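Local coordinates for sensor histidine kinase CusS (Escherichia coli, PDB 5KU5), which senses copper and silver ions in the periplasm and activates its response regulator CusR by phosphorylation, at residues T20-L25 / L116-L121; S47-S52 / I132-D137; R75-D80 / Y89-P94. One frame throughout, in Å; residues are numbered along the deposited sequence.

Contact 1: residues T20-L25 / L116-L121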
# COMPACT_ATOMS: atom_id res chain seq x y z
N THR A 20 7.43 -3.09 8.19
CA THR A 20 8.36 -2.25 7.44
C THR A 20 9.00 -1.19 8.34
O THR A 20 10.22 -1.07 8.40
CB THR A 20 7.66 -1.55 6.24
OG1 THR A 20 7.01 -2.54 5.44
CG2 THR A 20 8.66 -0.78 5.38
N LEU A 21 8.17 -0.44 9.06
CA LEU A 21 8.67 0.63 9.93
C LEU A 21 9.45 0.12 11.15
O LEU A 21 10.36 0.79 11.62
CB LEU A 21 7.53 1.56 10.36
CG LEU A 21 6.79 2.29 9.23
CD1 LEU A 21 5.79 3.27 9.83
CD2 LEU A 21 7.74 3.02 8.29
N GLU A 22 9.09 -1.07 11.63
CA GLU A 22 9.83 -1.73 12.71
C GLU A 22 11.28 -2.04 12.31
O GLU A 22 12.20 -1.80 13.09
CB GLU A 22 9.11 -3.01 13.15
CG GLU A 22 9.77 -3.78 14.29
CD GLU A 22 8.87 -4.86 14.85
OE1 GLU A 22 8.21 -5.56 14.05
OE2 GLU A 22 8.83 -5.02 16.08
N ARG A 23 11.46 -2.56 11.10
CA ARG A 23 12.80 -2.80 10.54
C ARG A 23 13.60 -1.51 10.39
O ARG A 23 14.77 -1.45 10.77
CB ARG A 23 12.71 -3.47 9.16
CG ARG A 23 12.25 -4.92 9.18
CD ARG A 23 11.72 -5.34 7.81
NE ARG A 23 11.75 -6.79 7.63
CZ ARG A 23 12.52 -7.48 6.77
NH1 ARG A 23 13.37 -6.87 5.95
NH2 ARG A 23 12.42 -8.81 6.73
N VAL A 24 12.95 -0.48 9.85
CA VAL A 24 13.57 0.84 9.66
C VAL A 24 14.11 1.37 11.00
O VAL A 24 15.26 1.79 11.07
CB VAL A 24 12.57 1.85 9.04
CG1 VAL A 24 13.06 3.30 9.16
CG2 VAL A 24 12.31 1.51 7.58
N LEU A 25 13.29 1.30 12.04
CA LEU A 25 13.62 1.93 13.33
C LEU A 25 14.57 1.15 14.25
O LEU A 25 15.00 1.69 15.27
CB LEU A 25 12.33 2.34 14.06
CG LEU A 25 11.64 3.55 13.42
CD1 LEU A 25 10.19 3.68 13.86
CD2 LEU A 25 12.40 4.84 13.72
N LEU A 116 2.58 -0.01 18.72
CA LEU A 116 3.48 -1.06 19.18
C LEU A 116 4.81 -0.49 19.67
O LEU A 116 5.23 0.59 19.22
CB LEU A 116 3.75 -2.08 18.06
CG LEU A 116 4.55 -1.65 16.82
CD1 LEU A 116 5.20 -2.85 16.16
CD2 LEU A 116 3.67 -0.89 15.83
N PRO A 117 5.50 -1.20 20.59
CA PRO A 117 6.86 -0.80 20.95
C PRO A 117 7.82 -1.03 19.79
O PRO A 117 7.66 -2.00 19.05
CB PRO A 117 7.21 -1.71 22.14
CG PRO A 117 5.93 -2.33 22.58
CD PRO A 117 5.08 -2.40 21.35
N VAL A 118 8.80 -0.14 19.64
CA VAL A 118 9.68 -0.13 18.46
C VAL A 118 11.05 0.45 18.83
O VAL A 118 11.19 1.15 19.83
CB VAL A 118 8.95 0.60 17.28
CG1 VAL A 118 9.80 1.66 16.58
CG2 VAL A 118 8.42 -0.41 16.27
N GLY A 119 12.06 0.12 18.03
CA GLY A 119 13.42 0.64 18.20
C GLY A 119 14.33 -0.27 19.01
O GLY A 119 13.90 -1.33 19.48
N PRO A 120 15.60 0.14 19.19
CA PRO A 120 16.56 -0.65 19.96
C PRO A 120 16.26 -0.61 21.46
O PRO A 120 15.59 0.31 21.94
CB PRO A 120 17.89 0.04 19.66
CG PRO A 120 17.51 1.46 19.45
CD PRO A 120 16.18 1.42 18.74
N LEU A 121 16.78 -1.59 22.19
CA LEU A 121 16.46 -1.78 23.60
C LEU A 121 17.36 -0.94 24.51
O LEU A 121 18.55 -0.78 24.26
CB LEU A 121 16.59 -3.26 23.98
CG LEU A 121 15.79 -4.25 23.13
CD1 LEU A 121 16.16 -5.68 23.50
CD2 LEU A 121 14.30 -4.03 23.27

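Contact 2: residues S47-S52 / I132-D137. With AG (silver ion), chain E.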
# COMPACT_ATOMS: atom_id res chain seq x y z
N SER A 47 0.28 8.44 1.10
CA SER A 47 -0.92 9.16 0.68
C SER A 47 -2.10 9.01 1.66
O SER A 47 -2.96 9.89 1.72
CB SER A 47 -1.37 8.66 -0.70
OG SER A 47 -1.99 7.39 -0.62
N ASN A 48 -2.14 7.89 2.39
CA ASN A 48 -3.29 7.53 3.23
C ASN A 48 -2.94 7.02 4.64
O ASN A 48 -3.77 6.38 5.29
CB ASN A 48 -4.13 6.48 2.48
CG ASN A 48 -3.39 5.16 2.29
OD1 ASN A 48 -2.15 5.10 2.32
ND2 ASN A 48 -4.14 4.09 2.08
N VAL A 49 -1.73 7.31 5.11
CA VAL A 49 -1.24 6.85 6.41
C VAL A 49 -0.59 8.00 7.17
O VAL A 49 0.18 8.77 6.60
CB VAL A 49 -0.24 5.68 6.25
CG1 VAL A 49 0.41 5.31 7.59
CG2 VAL A 49 -0.92 4.47 5.64
N LEU A 50 -0.93 8.12 8.45
CA LEU A 50 -0.25 9.03 9.37
C LEU A 50 0.41 8.19 10.45
O LEU A 50 -0.13 7.16 10.86
CB LEU A 50 -1.25 9.99 10.02
CG LEU A 50 -1.95 10.97 9.10
CD1 LEU A 50 -3.05 11.69 9.86
CD2 LEU A 50 -0.97 11.97 8.49
N ILE A 51 1.59 8.62 10.89
CA ILE A 51 2.28 7.96 11.99
C ILE A 51 2.75 8.98 13.02
O ILE A 51 2.92 10.17 12.72
CB ILE A 51 3.44 7.05 11.52
CG1 ILE A 51 4.69 7.86 11.11
CG2 ILE A 51 3.00 6.14 10.37
CD1 ILE A 51 5.76 7.91 12.18
N SER A 52 2.95 8.50 14.25
CA SER A 52 3.55 9.28 15.31
C SER A 52 4.47 8.39 16.14
O SER A 52 4.08 7.28 16.51
CB SER A 52 2.48 9.89 16.21
OG SER A 52 3.07 10.70 17.22
N ILE A 132 0.43 4.13 14.34
CA ILE A 132 0.16 4.06 12.90
C ILE A 132 -1.34 4.24 12.68
O ILE A 132 -2.12 3.51 13.28
CB ILE A 132 0.57 2.69 12.30
CG1 ILE A 132 2.00 2.31 12.69
CG2 ILE A 132 0.42 2.70 10.78
CD1 ILE A 132 2.36 0.86 12.42
N ALA A 133 -1.72 5.17 11.81
CA ALA A 133 -3.12 5.43 11.47
C ALA A 133 -3.34 5.28 9.96
O ALA A 133 -2.69 5.96 9.18
CB ALA A 133 -3.52 6.83 11.93
N LEU A 134 -4.27 4.40 9.58
CA LEU A 134 -4.64 4.16 8.18
C LEU A 134 -6.01 4.76 7.89
O LEU A 134 -6.94 4.57 8.67
CB LEU A 134 -4.66 2.66 7.88
CG LEU A 134 -5.11 2.21 6.48
CD1 LEU A 134 -4.13 2.68 5.42
CD2 LEU A 134 -5.27 0.69 6.42
N SER A 135 -6.14 5.44 6.75
CA SER A 135 -7.40 6.09 6.37
C SER A 135 -8.50 5.08 6.08
O SER A 135 -8.30 4.12 5.34
CB SER A 135 -7.21 6.97 5.13
OG SER A 135 -8.46 7.45 4.67
N ILE A 136 -9.68 5.31 6.67
CA ILE A 136 -10.85 4.46 6.46
C ILE A 136 -12.02 5.22 5.83
O ILE A 136 -13.14 4.71 5.81
CB ILE A 136 -11.30 3.77 7.78
CG1 ILE A 136 -11.84 4.78 8.80
CG2 ILE A 136 -10.13 3.01 8.39
CD1 ILE A 136 -12.46 4.13 10.03
N ASP A 137 -11.77 6.41 5.29
CA ASP A 137 -12.84 7.26 4.76
C ASP A 137 -13.58 6.61 3.60
O ASP A 137 -14.80 6.71 3.51
CB ASP A 137 -12.30 8.63 4.34
CG ASP A 137 -11.73 9.41 5.50
OD1 ASP A 137 -10.64 9.04 5.99
OD2 ASP A 137 -12.36 10.39 5.93
AG AG E . -4.25 11.36 3.26

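Contact 3: residues R75-D80 / Y89-P94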
# COMPACT_ATOMS: atom_id res chain seq x y z
N ARG A 75 -6.94 10.48 23.16
CA ARG A 75 -7.97 10.68 24.20
C ARG A 75 -9.42 10.43 23.72
O ARG A 75 -10.27 10.07 24.53
CB ARG A 75 -7.85 12.08 24.84
CG ARG A 75 -8.21 13.27 23.95
CD ARG A 75 -8.35 14.55 24.77
NE ARG A 75 -8.94 15.66 24.02
CZ ARG A 75 -8.27 16.52 23.23
NH1 ARG A 75 -6.95 16.43 23.06
NH2 ARG A 75 -8.94 17.49 22.60
N ASP A 76 -9.67 10.63 22.42
CA ASP A 76 -10.99 10.38 21.80
C ASP A 76 -11.12 9.01 21.12
O ASP A 76 -12.19 8.70 20.58
CB ASP A 76 -11.29 11.46 20.75
CG ASP A 76 -11.47 12.84 21.35
OD1 ASP A 76 -11.82 12.94 22.54
OD2 ASP A 76 -11.27 13.83 20.61
N ALA A 77 -10.07 8.20 21.14
CA ALA A 77 -10.06 6.90 20.46
C ALA A 77 -11.15 5.97 20.99
O ALA A 77 -11.38 5.91 22.20
CB ALA A 77 -8.69 6.24 20.60
N ILE A 78 -11.83 5.29 20.08
CA ILE A 78 -12.90 4.34 20.41
C ILE A 78 -12.43 2.95 19.98
O ILE A 78 -11.85 2.81 18.90
CB ILE A 78 -14.21 4.69 19.66
CG1 ILE A 78 -14.70 6.09 20.05
CG2 ILE A 78 -15.29 3.64 19.91
CD1 ILE A 78 -15.03 6.28 21.52
N PRO A 79 -12.66 1.91 20.82
CA PRO A 79 -12.35 0.54 20.38
C PRO A 79 -13.11 0.14 19.11
O PRO A 79 -14.31 0.39 19.01
CB PRO A 79 -12.79 -0.33 21.56
CG PRO A 79 -12.67 0.57 22.75
CD PRO A 79 -13.02 1.95 22.25
N ASP A 80 -12.40 -0.46 18.16
CA ASP A 80 -12.98 -0.84 16.88
C ASP A 80 -13.77 -2.15 17.03
O ASP A 80 -13.18 -3.23 17.08
CB ASP A 80 -11.86 -0.99 15.84
CG ASP A 80 -12.36 -1.40 14.46
OD1 ASP A 80 -13.58 -1.45 14.23
OD2 ASP A 80 -11.50 -1.66 13.60
N TYR A 89 -8.03 0.84 17.26
CA TYR A 89 -8.87 1.98 17.62
C TYR A 89 -9.40 2.71 16.40
O TYR A 89 -8.85 2.61 15.31
CB TYR A 89 -8.09 2.96 18.49
CG TYR A 89 -7.71 2.37 19.82
CD1 TYR A 89 -8.63 2.29 20.86
CD2 TYR A 89 -6.43 1.86 20.03
CE1 TYR A 89 -8.28 1.74 22.09
CE2 TYR A 89 -6.07 1.31 21.25
CZ TYR A 89 -7.00 1.25 22.27
OH TYR A 89 -6.66 0.70 23.48
N LEU A 90 -10.49 3.45 16.62
CA LEU A 90 -11.08 4.32 15.62
C LEU A 90 -10.87 5.77 16.05
O LEU A 90 -11.23 6.15 17.16
CB LEU A 90 -12.57 4.02 15.47
CG LEU A 90 -12.91 2.63 14.94
CD1 LEU A 90 -14.40 2.34 15.11
CD2 LEU A 90 -12.50 2.47 13.49
N LEU A 91 -10.26 6.56 15.16
CA LEU A 91 -10.13 8.01 15.34
C LEU A 91 -11.03 8.72 14.35
O LEU A 91 -11.08 8.34 13.17
CB LEU A 91 -8.68 8.45 15.12
CG LEU A 91 -7.56 7.70 15.83
CD1 LEU A 91 -6.21 8.26 15.39
CD2 LEU A 91 -7.70 7.79 17.34
N SER A 92 -11.74 9.75 14.81
CA SER A 92 -12.56 10.61 13.94
C SER A 92 -11.84 11.92 13.58
O SER A 92 -12.47 12.91 13.20
CB SER A 92 -13.91 10.88 14.60
OG SER A 92 -13.77 11.70 15.74
N GLY A 93 -10.51 11.92 13.71
CA GLY A 93 -9.65 13.02 13.28
C GLY A 93 -8.21 12.56 13.50
O GLY A 93 -8.00 11.48 14.05
N PRO A 94 -7.22 13.37 13.07
CA PRO A 94 -7.31 14.66 12.42
C PRO A 94 -7.60 14.56 10.93
O PRO A 94 -7.67 13.46 10.38
CB PRO A 94 -5.91 15.24 12.63
CG PRO A 94 -5.02 14.05 12.62
CD PRO A 94 -5.82 12.93 13.23

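Contact 1: residues T20-L25 / L116-L121
V118 carries this contact, its two methyls divided between L25 and E22 of helix 2-25. Its CG1 lies against L25, 3.6 Å from L25 CB and only 3.4 Å from L25 CD1, the latter tighter than usual van der Waals contact. The two side chains cross at about a right angle, L25 holding its CG beside its own backbone N. V118 has a first torsion away from a staggered position (chi1 131°), which together with the short contact suggests a tight fit. The other methyl, V118 CG2, sits over the helix backbone next to E22, 4.1 Å from E22 CA and equally far from E22 CB. The E22 chain swings CG anti to its backbone N (chi1 -179°) and runs on extended, crossing the valine obliquely until OE2 stands 4.2 Å from L116 CD1; the glutamate thus lends its aliphatic part to the packing. After V118 the strand turns a corner, and the backbone itself meets the helix: G119 CA approaches L25 O at 3.5 Å in a nearly straight CA-H...O contact, with P120 CD beside the same oxygen. G119 has a positive phi of 95°, and a CB there would run into P120 CD and the preceding carbonyl oxygen. L21, one turn back on the helix, packs on L130 of the sheet, and L25 also reaches L53. The last turn of a long N-terminal helix laid against an antiparallel sheet is the arrangement expected of the PDC fold, here the periplasmic sensor domain of CusS.

Contact 2: residues S47-S52 / I132-D137
Two backbone hydrogen bonds pair strands 49-54 and 125-135 antiparallel, their segment axes 4.7 Å apart, and a third extends the ladder to N48 just before the first strand. The L50-A133 pair is hydrogen-bonded both ways: A133 N reaches L50 O at 2.7 Å, nearly along the C=O axis, and L50 N returns 2.9 Å to A133 O in the carbonyl plane. S135 N makes the third bond, to N48 O, also 2.9 Å, and V49 CA supplies a CA-H...O contact to A133 O.

Apolar contacts follow the alternation of the strands. V49 straddles two neighbours on one face, CG1 alongside I132 CG2 and CG2 3.7 Å from L134 CD1. L50 and A133 occupy the other face. Just before the strand, the amide of N48 lies beside L134, with ND2 in van der Waals contact 3.6 Å from L134 CD1.

Metal binding comes from the backbone just before the strand: S47 O holds a silver ion at 2.5 Å, with M96 SD and H108 ND1 as further ligands, while S47 OG bonds E16 of the second subunit.

Helix 2-25 covers the V49 face through I17 and L14, W111 of strand 111-122 packs on L50 and A133, and strand 60-63 flanks strand 49-54 beyond I51.

Contact 3: residues R75-D80 / Y89-P94
Strands 78-79 and 89-91 pair antiparallel as a beta hairpin, I78 and L90 exchanging two backbone hydrogen bonds: L90 N to I78 O at 2.7 Å and I78 N to L90 O at 3.1 Å, both in the carbonyl plane. L90 O also takes a CA-H...O contact from A77, and I78 O one from Y89.

L90 buries the most surface. With CG beside its backbone N (chi1 -64°), it crosses D80 obliquely, its CG 3.9 Å from D80 CB and its CD2 4.0 Å from D80 CG, so the leucine branch packs across the carbon part of the acid. D80 itself turns CG anti to its N (chi1 180°); OD2 makes a salt bridge to R112 and OD1 bonds D82 N. An alanine in place of L90 removes the branch that packs on D80 and I136, and would probably leave the salt-bridging acid less firmly placed.

A77 CB touches both L91 CD2 (3.7 Å) and Y89 CB (3.9 Å). The Y89 ring presents its edge to I78 O, and its OH bonds E87.

Strand 111-122 lies on the far side of strand 89-91 from strand 78-79, bonding Y89 to M113 and L91 to W111 through the backbone, while strand 78-79 is the outermost strand at this end of the chain's sheet.

All three contacts reach one antiparallel sheet of the periplasmic sensor domain. Contacts 1 and 2 have centres about 18 Å apart and touch through L21 with I51 and L116 with I132; strands 111-122 and 125-135 are sheet neighbours. The centre of contact 3 is about 12 Å from that of contact 2, the two also touching through L50 with P94, but about 23 Å from that of contact 1, across the chain's centre. Along the chain, segments of contacts 1 and 2 alternate, whereas both strands of contact 3 fall between the two segments of contact 2. One sheet thus carries helix packing, inner strand pairing and edge hairpin, with the silver ligand S47 just before strand 49-54.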